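Local coordinates for ABC transporter periplasmic substrate-binding protein (PDB 5MY5) that probably binds tungstate with high selectivity in the periplasm and delivers it to an ABC transporter of a sulphate-reducing bacterium, at residues G129-D134 with E166-Q171; V137-G142 with N181-K186; H148-S153 with K218-Q223. The protein carries 2 engineered substitutions. One frame throughout, in Å; residues are numbered along the deposited sequence.

Contact 1 of 3, residues G129-D134 with E166-Q171. Engineered in segment 129-134: Lys130 (natural residue Arg).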
ATOM      1  N   GLY A 129     -22.085   1.081  -2.632  1.00 18.27           N
ATOM      2  CA  GLY A 129     -23.496   1.517  -2.512  1.00 20.51           C
ATOM      3  C   GLY A 129     -24.465   0.386  -2.518  1.00 20.18           C
ATOM      4  O   GLY A 129     -25.494   0.437  -1.817  1.00 22.23           O
ATOM      5  N   LYS A 130     -24.207  -0.645  -3.269  1.00 18.00           N
ATOM      6  CA  LYS A 130     -25.005  -1.806  -3.349  1.00 19.85           C
ATOM      7  C   LYS A 130     -24.969  -2.649  -2.101  1.00 21.96           C
ATOM      8  O   LYS A 130     -25.971  -3.185  -1.658  1.00 22.33           O
ATOM      9  CB  LYS A 130     -24.628  -2.626  -4.594  1.00 23.13           C
ATOM     10  CG  LYS A 130     -25.455  -3.883  -4.793  1.00 25.19           C
ATOM     11  CD  LYS A 130     -26.902  -3.491  -4.931  1.00 28.92           C
ATOM     12  CE  LYS A 130     -27.716  -4.477  -5.723  1.00 25.00           C
ATOM     13  NZ  LYS A 130     -27.748  -5.876  -5.208  1.00 26.11           N
ATOM     14  N   ILE A 131     -23.761  -2.815  -1.509  1.00 19.36           N
ATOM     15  CA  ILE A 131     -23.608  -3.531  -0.221  1.00 18.11           C
ATOM     16  C   ILE A 131     -24.441  -2.812   0.840  1.00 16.42           C
ATOM     17  O   ILE A 131     -25.145  -3.475   1.627  1.00 19.33           O
ATOM     18  CB  ILE A 131     -22.060  -3.605   0.111  1.00 18.19           C
ATOM     19  CG1 ILE A 131     -21.385  -4.660  -0.730  1.00 19.22           C
ATOM     20  CG2 ILE A 131     -21.844  -3.756   1.618  1.00 18.71           C
ATOM     21  CD1 ILE A 131     -19.857  -4.437  -0.864  1.00 20.40           C
ATOM     22  N   ALA A 132     -24.310  -1.506   0.860  1.00 18.18           N
ATOM     23  CA  ALA A 132     -25.042  -0.596   1.831  1.00 19.97           C
ATOM     24  C   ALA A 132     -26.558  -0.783   1.576  1.00 24.58           C
ATOM     25  O   ALA A 132     -27.316  -1.017   2.547  1.00 25.58           O
ATOM     26  CB  ALA A 132     -24.661   0.830   1.736  1.00 21.26           C
ATOM     27  N   ALA A 133     -27.002  -0.783   0.321  1.00 22.26           N
ATOM     28  CA  ALA A 133     -28.429  -0.840  -0.002  1.00 23.71           C
ATOM     29  C   ALA A 133     -29.021  -2.187   0.366  1.00 25.34           C
ATOM     30  O   ALA A 133     -30.173  -2.216   0.866  1.00 28.89           O
ATOM     31  CB  ALA A 133     -28.632  -0.570  -1.505  1.00 25.70           C
ATOM     32  N   ASP A 134     -28.277  -3.291   0.214  1.00 19.73           N
ATOM     33  CA  ASP A 134     -28.693  -4.627   0.481  1.00 23.21           C
ATOM     34  C   ASP A 134     -28.435  -4.988   1.962  1.00 19.97           C
ATOM     35  O   ASP A 134     -28.742  -6.148   2.392  1.00 24.21           O
ATOM     36  CB  ASP A 134     -28.033  -5.665  -0.483  1.00 27.01           C
ATOM     37  CG  ASP A 134     -28.607  -5.570  -1.939  1.00 28.33           C
ATOM     38  OD1 ASP A 134     -29.428  -4.678  -2.252  1.00 32.85           O
ATOM     39  OD2 ASP A 134     -28.265  -6.408  -2.780  1.00 35.75           O
ATOM     40  N   GLU A 166     -24.270   1.458  11.084  1.00 18.41           N
ATOM     41  CA  GLU A 166     -25.128   0.424  10.593  1.00 19.11           C
ATOM     42  C   GLU A 166     -24.725  -0.931  11.111  1.00 20.66           C
ATOM     43  O   GLU A 166     -23.508  -1.226  11.249  1.00 18.70           O
ATOM     44  CB  GLU A 166     -25.193   0.352   9.013  1.00 20.58           C
ATOM     45  CG  GLU A 166     -25.594   1.672   8.316  1.00 21.83           C
ATOM     46  CD  GLU A 166     -26.774   2.470   8.912  1.00 21.92           C
ATOM     47  OE1 GLU A 166     -27.859   1.956   8.838  1.00 26.69           O
ATOM     48  OE2 GLU A 166     -26.538   3.606   9.474  1.00 29.03           O
ATOM     49  N   ALA A 167     -25.695  -1.763  11.512  1.00 19.75           N
ATOM     50  CA  ALA A 167     -25.371  -3.071  12.135  1.00 22.52           C
ATOM     51  C   ALA A 167     -24.681  -4.043  11.221  1.00 21.29           C
ATOM     52  O   ALA A 167     -23.901  -4.900  11.770  1.00 21.73           O
ATOM     53  CB  ALA A 167     -26.604  -3.679  12.760  1.00 21.52           C
ATOM     54  N   TRP A 168     -24.814  -3.855   9.906  1.00 19.30           N
ATOM     55  CA  TRP A 168     -24.159  -4.738   8.918  1.00 19.96           C
ATOM     56  C   TRP A 168     -22.661  -4.410   8.795  1.00 20.90           C
ATOM     57  O   TRP A 168     -21.938  -5.210   8.209  1.00 20.95           O
ATOM     58  CB  TRP A 168     -24.854  -4.738   7.542  1.00 20.37           C
ATOM     59  CG  TRP A 168     -25.064  -3.425   6.983  1.00 20.03           C
ATOM     60  CD1 TRP A 168     -26.230  -2.672   7.070  1.00 20.33           C
ATOM     61  CD2 TRP A 168     -24.143  -2.587   6.250  1.00 18.23           C
ATOM     62  NE1 TRP A 168     -26.070  -1.473   6.525  1.00 19.23           N
ATOM     63  CE2 TRP A 168     -24.806  -1.372   5.977  1.00 17.77           C
ATOM     64  CE3 TRP A 168     -22.759  -2.706   5.838  1.00 16.70           C
ATOM     65  CZ2 TRP A 168     -24.235  -0.359   5.339  1.00 18.33           C
ATOM     66  CZ3 TRP A 168     -22.197  -1.668   5.112  1.00 17.63           C
ATOM     67  CH2 TRP A 168     -22.916  -0.498   4.846  1.00 19.80           C
ATOM     68  N   TYR A 169     -22.233  -3.273   9.267  1.00 17.31           N
ATOM     69  CA  TYR A 169     -20.908  -2.789   9.204  1.00 16.56           C
ATOM     70  C   TYR A 169     -20.079  -3.158  10.414  1.00 18.78           C
ATOM     71  O   TYR A 169     -20.444  -2.717  11.536  1.00 19.20           O
ATOM     72  CB  TYR A 169     -20.901  -1.274   9.069  1.00 17.43           C
ATOM     73  CG  TYR A 169     -19.546  -0.587   8.775  1.00 17.13           C
ATOM     74  CD1 TYR A 169     -18.932  -0.687   7.507  1.00 17.37           C
ATOM     75  CD2 TYR A 169     -18.876   0.104   9.722  1.00 18.06           C
ATOM     76  CE1 TYR A 169     -17.748  -0.029   7.256  1.00 17.60           C
ATOM     77  CE2 TYR A 169     -17.699   0.744   9.486  1.00 19.29           C
ATOM     78  CZ  TYR A 169     -17.086   0.674   8.210  1.00 15.38           C
ATOM     79  OH  TYR A 169     -15.959   1.359   7.959  1.00 17.68           O
ATOM     80  N   VAL A 170     -19.159  -4.083  10.248  1.00 17.25           N
ATOM     81  CA  VAL A 170     -18.392  -4.738  11.357  1.00 18.60           C
ATOM     82  C   VAL A 170     -17.029  -4.081  11.412  1.00 18.49           C
ATOM     83  O   VAL A 170     -16.342  -3.908  10.408  1.00 19.21           O
ATOM     84  CB  VAL A 170     -18.279  -6.242  11.044  1.00 20.65           C
ATOM     85  CG1 VAL A 170     -17.382  -6.894  12.097  1.00 19.61           C
ATOM     86  CG2 VAL A 170     -19.608  -6.935  10.939  1.00 20.13           C
ATOM     87  N   GLN A 171     -16.591  -3.678  12.593  1.00 18.19           N
ATOM     88  CA  GLN A 171     -15.262  -3.098  12.832  1.00 19.55           C
ATOM     89  C   GLN A 171     -14.483  -4.064  13.761  1.00 21.29           C
ATOM     90  O   GLN A 171     -14.864  -4.285  14.899  1.00 22.73           O
ATOM     91  CB  GLN A 171     -15.372  -1.732  13.479  1.00 19.09           C
ATOM     92  CG  GLN A 171     -16.067  -0.730  12.569  1.00 21.44           C
ATOM     93  CD  GLN A 171     -16.213   0.660  13.138  1.00 22.65           C
ATOM     94  OE1 GLN A 171     -16.962   0.791  14.067  1.00 30.53           O
ATOM     95  NE2 GLN A 171     -15.501   1.646  12.639  1.00 24.98           N
TER
HETATM   96  O   HOH W   1     -27.623   0.741   4.723  1.00 28.70           O
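The six-membered ring of Trp168 lies against Ala132 and Ile131, joining helix 124-133 to the type I turn from Glu166 to Tyr169 that leads into strand 169-171 of this periplasmic binding protein fold. The tight part is at Ala132. Its CA is 3.6 Å from Trp168 CZ2, and its CB is 3.8 Å from both Trp168 CZ2 and CH2, so the backbone and methyl of one small residue share a single bond of the indole. Ile131 adds a looser touch at the next corner, CG2 to Trp168 CZ3 at 4.1 Å, its side chain crossing that of Trp168 at about a right angle. Trp168 reaches the helix with CG between its own backbone N and carbonyl carbon (chi1 52°). One face of the indole is covered from within the turn by Glu166 CB and, farther off, Tyr169 CB, while Phe138 and Pro163 also touch the side chain. A sodium ion lies about 4 Å from the Trp168 side chain.

On the far part of the helix, where Ala133 and Asp134 are exposed, the engineered Lys130 forms a salt bridge with Asp134. At the pyrrole nitrogen the fit is looser and a water fills in: no direct hydrogen bond joins the segments, but the water donates to Ala132 O at 2.8 Å and accepts a weak bond from Trp168 NE1 at 3.2 Å.

Contact 2 of 3, residues V137-G142 with N181-K186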
ATOM      1  N   VAL A 137     -23.156  -7.690   4.897  1.00 18.45           N
ATOM      2  CA  VAL A 137     -22.083  -7.608   5.886  1.00 18.48           C
ATOM      3  C   VAL A 137     -20.847  -7.080   5.234  1.00 15.20           C
ATOM      4  O   VAL A 137     -20.450  -7.562   4.168  1.00 19.37           O
ATOM      5  CB  VAL A 137     -21.752  -8.926   6.554  1.00 19.24           C
ATOM      6  CG1 VAL A 137     -20.496  -8.807   7.431  1.00 19.53           C
ATOM      7  CG2 VAL A 137     -22.923  -9.390   7.431  1.00 19.79           C
ATOM      8  N   PHE A 138     -20.261  -6.085   5.843  1.00 15.89           N
ATOM      9  CA  PHE A 138     -19.006  -5.442   5.340  1.00 15.37           C
ATOM     10  C   PHE A 138     -18.089  -5.317   6.571  1.00 17.93           C
ATOM     11  O   PHE A 138     -18.475  -4.726   7.605  1.00 17.23           O
ATOM     12  CB  PHE A 138     -19.202  -4.078   4.737  1.00 17.46           C
ATOM     13  CG  PHE A 138     -17.931  -3.518   4.150  1.00 17.19           C
ATOM     14  CD1 PHE A 138     -17.006  -2.878   4.989  1.00 16.95           C
ATOM     15  CD2 PHE A 138     -17.553  -3.723   2.801  1.00 17.22           C
ATOM     16  CE1 PHE A 138     -15.803  -2.408   4.509  1.00 18.32           C
ATOM     17  CE2 PHE A 138     -16.348  -3.261   2.327  1.00 17.73           C
ATOM     18  CZ  PHE A 138     -15.483  -2.631   3.141  1.00 17.01           C
ATOM     19  N   VAL A 139     -16.863  -5.805   6.454  1.00 15.80           N
ATOM     20  CA  VAL A 139     -15.948  -5.859   7.561  1.00 15.73           C
ATOM     21  C   VAL A 139     -14.792  -4.878   7.386  1.00 16.95           C
ATOM     22  O   VAL A 139     -14.019  -4.931   6.446  1.00 17.16           O
ATOM     23  CB  VAL A 139     -15.387  -7.281   7.759  1.00 16.63           C
ATOM     24  CG1 VAL A 139     -14.646  -7.342   9.017  1.00 16.33           C
ATOM     25  CG2 VAL A 139     -16.473  -8.352   7.745  1.00 18.36           C
ATOM     26  N   SER A 140     -14.735  -3.909   8.300  1.00 16.69           N
ATOM     27  CA  SER A 140     -13.679  -2.898   8.424  1.00 17.06           C
ATOM     28  C   SER A 140     -12.575  -3.363   9.409  1.00 16.32           C
ATOM     29  O   SER A 140     -12.943  -3.930  10.482  1.00 17.08           O
ATOM     30  CB  SER A 140     -14.297  -1.551   8.982  1.00 16.74           C
ATOM     31  OG  SER A 140     -13.386  -0.544   9.183  1.00 16.68           O
ATOM     32  N   ARG A 141     -11.359  -2.968   9.136  1.00 16.50           N
ATOM     33  CA  ARG A 141     -10.239  -3.108  10.090  1.00 18.60           C
ATOM     34  C   ARG A 141     -10.561  -2.385  11.434  1.00 19.14           C
ATOM     35  O   ARG A 141     -10.192  -2.909  12.492  1.00 20.32           O
ATOM     36  CB  ARG A 141      -8.975  -2.557   9.516  1.00 17.51           C
ATOM     37  CG  ARG A 141      -8.392  -3.303   8.305  1.00 20.48           C
ATOM     38  CD  ARG A 141      -7.681  -4.550   8.741  1.00 21.39           C
ATOM     39  NE  ARG A 141      -6.501  -4.177   9.536  1.00 19.76           N
ATOM     40  CZ  ARG A 141      -5.326  -3.844   9.084  1.00 19.38           C
ATOM     41  NH1 ARG A 141      -4.978  -3.902   7.807  1.00 21.37           N
ATOM     42  NH2 ARG A 141      -4.383  -3.475   9.960  1.00 20.78           N
ATOM     43  N   GLY A 142     -11.234  -1.214  11.392  1.00 18.55           N
ATOM     44  CA  GLY A 142     -11.512  -0.413  12.622  1.00 18.72           C
ATOM     45  C   GLY A 142     -10.314  -0.163  13.532  1.00 22.76           C
ATOM     46  O   GLY A 142     -10.505  -0.084  14.719  1.00 24.91           O
ATOM     47  N   ASN A 181     -10.556 -13.236   7.879  1.00 17.50           N
ATOM     48  CA  ASN A 181     -11.187 -14.366   8.557  1.00 18.78           C
ATOM     49  C   ASN A 181     -12.547 -14.080   9.162  1.00 18.54           C
ATOM     50  O   ASN A 181     -13.457 -14.880   8.980  1.00 21.97           O
ATOM     51  CB  ASN A 181     -10.218 -15.078   9.483  1.00 21.95           C
ATOM     52  CG  ASN A 181      -9.193 -15.915   8.644  1.00 25.09           C
ATOM     53  OD1 ASN A 181      -9.613 -16.881   8.015  1.00 34.45           O
ATOM     54  ND2 ASN A 181      -8.025 -15.450   8.477  1.00 30.00           N
ATOM     55  N   VAL A 182     -12.756 -12.860   9.694  1.00 20.52           N
ATOM     56  CA  VAL A 182     -14.095 -12.517  10.105  1.00 19.64           C
ATOM     57  C   VAL A 182     -15.073 -12.373   8.949  1.00 18.59           C
ATOM     58  O   VAL A 182     -16.202 -12.909   8.999  1.00 19.25           O
ATOM     59  CB  VAL A 182     -14.094 -11.230  10.935  1.00 20.35           C
ATOM     60  CG1 VAL A 182     -15.540 -10.770  11.174  1.00 19.88           C
ATOM     61  CG2 VAL A 182     -13.292 -11.431  12.220  1.00 19.40           C
ATOM     62  N   ALA A 183     -14.647 -11.783   7.832  1.00 18.16           N
ATOM     63  CA  ALA A 183     -15.491 -11.686   6.629  1.00 18.30           C
ATOM     64  C   ALA A 183     -15.805 -13.102   6.151  1.00 19.51           C
ATOM     65  O   ALA A 183     -16.977 -13.377   5.813  1.00 21.01           O
ATOM     66  CB  ALA A 183     -14.838 -10.889   5.557  1.00 17.99           C
ATOM     67  N   ALA A 184     -14.837 -14.039   6.217  1.00 18.74           N
ATOM     68  CA  ALA A 184     -15.158 -15.410   5.810  1.00 20.48           C
ATOM     69  C   ALA A 184     -16.183 -16.076   6.713  1.00 22.20           C
ATOM     70  O   ALA A 184     -17.122 -16.669   6.197  1.00 23.16           O
ATOM     71  CB  ALA A 184     -13.910 -16.255   5.718  1.00 22.04           C
ATOM     72  N   GLU A 185     -16.050 -15.922   8.036  1.00 22.30           N
ATOM     73  CA  GLU A 185     -16.945 -16.530   8.988  1.00 20.99           C
ATOM     74  C   GLU A 185     -18.362 -15.960   8.812  1.00 24.69           C
ATOM     75  O   GLU A 185     -19.374 -16.715   8.966  1.00 25.07           O
ATOM     76  CB  GLU A 185     -16.401 -16.402  10.401  1.00 28.19           C
ATOM     77  CG  GLU A 185     -17.182 -17.172  11.472  1.00 33.96           C
ATOM     78  CD  GLU A 185     -18.370 -16.421  12.043  1.00 39.96           C
ATOM     79  OE1 GLU A 185     -18.306 -15.174  12.184  1.00 37.21           O
ATOM     80  OE2 GLU A 185     -19.373 -17.099  12.397  1.00 43.42           O
ATOM     81  N   LYS A 186     -18.434 -14.680   8.487  1.00 21.55           N
ATOM     82  CA  LYS A 186     -19.720 -13.957   8.445  1.00 21.07           C
ATOM     83  C   LYS A 186     -20.338 -14.006   7.090  1.00 22.68           C
ATOM     84  O   LYS A 186     -21.468 -13.586   6.926  1.00 24.02           O
ATOM     85  CB  LYS A 186     -19.571 -12.539   8.959  1.00 20.60           C
ATOM     86  CG  LYS A 186     -19.341 -12.499  10.445  1.00 24.22           C
ATOM     87  CD  LYS A 186     -19.254 -11.063  10.850  1.00 28.06           C
ATOM     88  CE  LYS A 186     -19.043 -10.856  12.330  1.00 30.88           C
ATOM     89  NZ  LYS A 186     -20.254 -11.315  13.045  1.00 33.28           N
TER
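Val182 is the first residue of 181-186 to meet strand 138-140, after Asn181, whose side chain turns back to bond Leu177 O in its own helix. Val182 points at the strand and offers CG1, the branch anti to its backbone N (chi1 171°), to Val139 CG1 at 4.1 Å; it also touches Thr172. One residue on, Ala183 brings the helix closest: its CA is 5.9 Å from the CA of Val139. The other methyl of Val139, CG2, rests 3.7 Å from Ala183 CA and equally far from Ala183 CB. Val139 therefore straddles two successive helix residues, one branch to each, and the small alanine lets the valine sit directly against the helix backbone.

Ala184 and Glu185 turn off the strand, and contact resumes at Lys186. Only the root of this side chain takes part, CB lying 4.1 Å from Val137 CG1. The two side chains cross at about a right angle, and the lysine then runs out extended, bending just before its amine, so that the charged end leaves the apolar layer. Helix bonds such as Lys186 N to Val182 O, 2.9 Å, hold the contacting residues at their spacing.

Across the strand, Phe138 points away from this helix, and its ring touches Glu151 and stacks edge-to-face with Trp155 of helix 146-155. Beyond it, Ser140 OG accepts from Gly142 N at 3.2 Å, an ST turn just past the end of the strand. Since strands 169-171 and 189-193 run parallel on either side of strand 138-140, helix 176-186 is the connection of a beta-alpha-beta crossover, packed on the central strand that it passes over.

Contact 3 of 3, residues H148-S153 with K218-Q223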
ATOM      1  N   HIS A 148      -7.170   0.808   7.011  1.00 18.80           N
ATOM      2  CA  HIS A 148      -8.426   1.319   7.538  1.00 20.09           C
ATOM      3  C   HIS A 148      -8.755   2.713   7.021  1.00 19.18           C
ATOM      4  O   HIS A 148      -9.842   2.984   6.508  1.00 19.44           O
ATOM      5  CB  HIS A 148      -8.365   1.400   9.064  1.00 19.19           C
ATOM      6  CG  HIS A 148      -9.668   1.757   9.667  1.00 20.17           C
ATOM      7  ND1 HIS A 148      -9.726   2.358  10.915  1.00 20.88           N
ATOM      8  CD2 HIS A 148     -10.950   1.689   9.212  1.00 19.92           C
ATOM      9  CE1 HIS A 148     -10.989   2.562  11.228  1.00 19.74           C
ATOM     10  NE2 HIS A 148     -11.762   2.181  10.206  1.00 21.38           N
ATOM     11  N   LYS A 149      -7.739   3.570   6.981  1.00 19.84           N
ATOM     12  CA  LYS A 149      -7.881   4.878   6.423  1.00 20.46           C
ATOM     13  C   LYS A 149      -8.298   4.878   4.919  1.00 20.12           C
ATOM     14  O   LYS A 149      -9.165   5.662   4.502  1.00 22.02           O
ATOM     15  CB  LYS A 149      -6.584   5.642   6.660  1.00 22.59           C
ATOM     16  CG  LYS A 149      -6.467   6.138   8.099  1.00 30.39           C
ATOM     17  CD  LYS A 149      -5.038   6.583   8.405  1.00 35.59           C
ATOM     18  CE  LYS A 149      -4.887   6.895   9.879  1.00 39.91           C
ATOM     19  NZ  LYS A 149      -3.447   7.155  10.149  1.00 46.10           N
ATOM     20  N   MET A 150      -7.679   3.997   4.113  1.00 18.84           N
ATOM     21  CA  MET A 150      -8.052   3.820   2.765  1.00 18.43           C
ATOM     22  C   MET A 150      -9.505   3.372   2.614  1.00 17.06           C
ATOM     23  O   MET A 150     -10.279   3.988   1.858  1.00 20.16           O
ATOM     24  CB  MET A 150      -7.110   2.803   2.148  1.00 19.92           C
ATOM     25  CG  MET A 150      -7.324   2.367   0.728  1.00 25.35           C
ATOM     26  SD  MET A 150      -7.438   3.748  -0.416  1.00 31.07           S
ATOM     27  CE  MET A 150      -8.173   2.784  -1.666  1.00 32.51           C
ATOM     28  N   GLU A 151      -9.911   2.404   3.443  1.00 17.46           N
ATOM     29  CA  GLU A 151     -11.298   1.923   3.399  1.00 17.65           C
ATOM     30  C   GLU A 151     -12.268   3.043   3.748  1.00 18.26           C
ATOM     31  O   GLU A 151     -13.283   3.254   3.041  1.00 17.35           O
ATOM     32  CB  GLU A 151     -11.474   0.710   4.285  1.00 17.20           C
ATOM     33  CG  GLU A 151     -12.902   0.146   4.423  1.00 16.70           C
ATOM     34  CD  GLU A 151     -13.552   0.399   5.760  1.00 18.64           C
ATOM     35  OE1 GLU A 151     -12.806   0.348   6.772  1.00 17.79           O
ATOM     36  OE2 GLU A 151     -14.782   0.592   5.763  1.00 19.18           O
ATOM     37  N   LYS A 152     -11.940   3.806   4.801  1.00 19.23           N
ATOM     38  CA  LYS A 152     -12.841   4.898   5.166  1.00 20.14           C
ATOM     39  C   LYS A 152     -12.946   5.882   4.024  1.00 19.88           C
ATOM     40  O   LYS A 152     -14.038   6.415   3.774  1.00 23.49           O
ATOM     41  CB  LYS A 152     -12.338   5.653   6.364  1.00 21.48           C
ATOM     42  CG  LYS A 152     -12.627   4.871   7.610  1.00 23.16           C
ATOM     43  CD  LYS A 152     -12.359   5.608   8.940  1.00 26.45           C
ATOM     44  CE  LYS A 152     -10.900   5.591   9.306  1.00 28.25           C
ATOM     45  NZ  LYS A 152     -10.605   6.413  10.535  1.00 32.51           N
ATOM     46  N   SER A 153     -11.848   6.153   3.334  1.00 20.73           N
ATOM     47  CA  SER A 153     -11.830   7.110   2.243  1.00 21.97           C
ATOM     48  C   SER A 153     -12.763   6.680   1.124  1.00 25.24           C
ATOM     49  O   SER A 153     -13.280   7.539   0.424  1.00 26.04           O
ATOM     50  CB  SER A 153     -10.409   7.381   1.692  1.00 23.92           C
ATOM     51  OG  SER A 153      -9.920   6.396   0.776  1.00 25.03           O
ATOM     52  N   LYS A 218      -9.156   3.008 -10.246  1.00 27.35           N
ATOM     53  CA  LYS A 218      -7.991   3.875  -9.923  1.00 29.14           C
ATOM     54  C   LYS A 218      -7.961   4.296  -8.445  1.00 22.33           C
ATOM     55  O   LYS A 218      -6.883   4.467  -7.853  1.00 24.01           O
ATOM     56  CB  LYS A 218      -8.015   5.148 -10.804  1.00 36.32           C
ATOM     57  CG  LYS A 218      -6.918   6.191 -10.550  1.00 42.40           C
ATOM     58  CD  LYS A 218      -7.241   7.601 -11.081  1.00 52.11           C
ATOM     59  CE  LYS A 218      -6.871   7.833 -12.538  1.00 58.01           C
ATOM     60  NZ  LYS A 218      -5.463   7.485 -12.908  1.00 60.59           N
ATOM     61  N   ILE A 219      -9.116   4.472  -7.816  1.00 22.99           N
ATOM     62  CA  ILE A 219      -9.184   4.832  -6.418  1.00 22.42           C
ATOM     63  C   ILE A 219      -8.572   3.766  -5.518  1.00 23.22           C
ATOM     64  O   ILE A 219      -8.237   4.078  -4.354  1.00 22.36           O
ATOM     65  CB  ILE A 219     -10.653   5.134  -5.970  1.00 26.12           C
ATOM     66  CG1 ILE A 219     -10.701   5.877  -4.637  1.00 29.09           C
ATOM     67  CG2 ILE A 219     -11.479   3.882  -5.897  1.00 26.32           C
ATOM     68  CD1 ILE A 219     -12.122   6.348  -4.304  1.00 37.79           C
ATOM     69  N   LEU A 220      -8.465   2.528  -5.991  1.00 20.64           N
ATOM     70  CA  LEU A 220      -7.861   1.459  -5.218  1.00 18.31           C
ATOM     71  C   LEU A 220      -6.295   1.383  -5.316  1.00 18.03           C
ATOM     72  O   LEU A 220      -5.697   0.543  -4.692  1.00 18.56           O
ATOM     73  CB  LEU A 220      -8.438   0.101  -5.633  1.00 20.12           C
ATOM     74  CG  LEU A 220      -9.930  -0.073  -5.340  1.00 20.22           C
ATOM     75  CD1 LEU A 220     -10.433  -1.332  -6.036  1.00 22.36           C
ATOM     76  CD2 LEU A 220     -10.192  -0.144  -3.835  1.00 19.85           C
ATOM     77  N   PHE A 221      -5.723   2.245  -6.121  1.00 18.01           N
ATOM     78  CA  PHE A 221      -4.242   2.281  -6.225  1.00 19.32           C
ATOM     79  C   PHE A 221      -3.553   2.800  -4.985  1.00 17.85           C
ATOM     80  O   PHE A 221      -4.060   3.711  -4.336  1.00 19.11           O
ATOM     81  CB  PHE A 221      -3.799   3.127  -7.398  1.00 20.13           C
ATOM     82  CG  PHE A 221      -4.220   2.609  -8.767  1.00 25.10           C
ATOM     83  CD1 PHE A 221      -4.897   1.384  -8.938  1.00 25.65           C
ATOM     84  CD2 PHE A 221      -3.992   3.436  -9.902  1.00 31.68           C
ATOM     85  CE1 PHE A 221      -5.281   0.946 -10.208  1.00 30.11           C
ATOM     86  CE2 PHE A 221      -4.414   3.020 -11.152  1.00 30.10           C
ATOM     87  CZ  PHE A 221      -5.052   1.767 -11.293  1.00 29.60           C
ATOM     88  N   ASN A 222      -2.436   2.195  -4.669  1.00 17.02           N
ATOM     89  CA  ASN A 222      -1.600   2.587  -3.543  1.00 17.48           C
ATOM     90  C   ASN A 222      -0.292   3.084  -4.126  1.00 15.85           C
ATOM     91  O   ASN A 222       0.667   2.275  -4.245  1.00 18.00           O
ATOM     92  CB  ASN A 222      -1.452   1.430  -2.594  1.00 17.52           C
ATOM     93  CG  ASN A 222      -0.745   1.808  -1.254  1.00 21.46           C
ATOM     94  OD1 ASN A 222      -1.040   2.855  -0.691  1.00 21.28           O
ATOM     95  ND2 ASN A 222       0.167   0.943  -0.771  1.00 22.38           N
ATOM     96  N   GLN A 223      -0.229   4.363  -4.435  1.00 16.74           N
ATOM     97  CA  GLN A 223       0.890   4.978  -5.157  1.00 15.23           C
ATOM     98  C   GLN A 223       2.119   5.081  -4.184  1.00 16.68           C
ATOM     99  O   GLN A 223       2.052   5.716  -3.135  1.00 16.71           O
ATOM    100  CB  GLN A 223       0.583   6.342  -5.666  1.00 17.89           C
ATOM    101  CG  GLN A 223       1.703   6.945  -6.480  1.00 20.72           C
ATOM    102  CD  GLN A 223       1.991   6.177  -7.740  1.00 21.73           C
ATOM    103  OE1 GLN A 223       1.088   5.944  -8.579  1.00 23.81           O
ATOM    104  NE2 GLN A 223       3.243   5.801  -7.944  1.00 18.85           N
TER
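Met150 carries this contact, pushing the end of its side chain from helix 146-155 against the backbone between Ile219 and Leu220. CG is anti to the backbone N (chi1 177°), which sends the chain outward from the helix, and a bend at the next bond (chi2 53°) brings the terminal methyl to the 3-10 turn. There Met150 CE lies 3.8 Å from Leu220 CA. The same methyl is placed 3.0 Å from Ile219 O, short for a carbon against a carbonyl oxygen, so its exact position is doubtful; the sulfur SD stands farther off, 4.0 Å from Ile219 O.

Leu220 begins by pointing away from helix 146-155, yet its CD2 branch swings back to 4.2 Å from Met150 CE, giving the contact its apolar pair of side chains. Ile219 is different. Its carbonyl oxygen is the part nearest to Met150, how near remaining uncertain, whereas its CG1 comes no nearer than 5.0 Å to Met150 CE, although the residue still buries appreciable surface here. Ser153 faces the same side, but its hydroxyl is turned onto its own helix: OG donates to Met150 O at 2.7 Å, in the carbonyl plane on a lone pair.

No hydrogen bond crosses between the segments, and the packing is confined to this one patch. The 3-10 turn 218-220 opens strand 221-228, which pairs antiparallel with strand 100-112; Phe107 of that strand touches Met150 as well. Val124 of helix 124-133 packs against Ile219 and Leu220, so the methionine sits where helix 146-155, the long strand 100-112 and the start of strand 221-228 converge.

Contacts 1 and 2 have centres 11 Å apart and share the sheet: Val170 N bonds Phe138 O at 2.8 Å, joining strand 169-171 to strand 138-140. Contact 3 lies about 18 Å from the centre of each and only about 8 Å from that of the chain. Glu151, on its helix, connects all three, OE1 to Ser140 OG of contact 2 and OE2 to Tyr169 OH of contact 1, both at 2.6 Å. With Phe138 touching helix 146-155 and Val139 helix 176-186, the two helices cover opposite faces of strand 138-140. No tungstate is present; the sodium ion lies beside contact 1, about 12 Å from the Val137 side chain of contact 2.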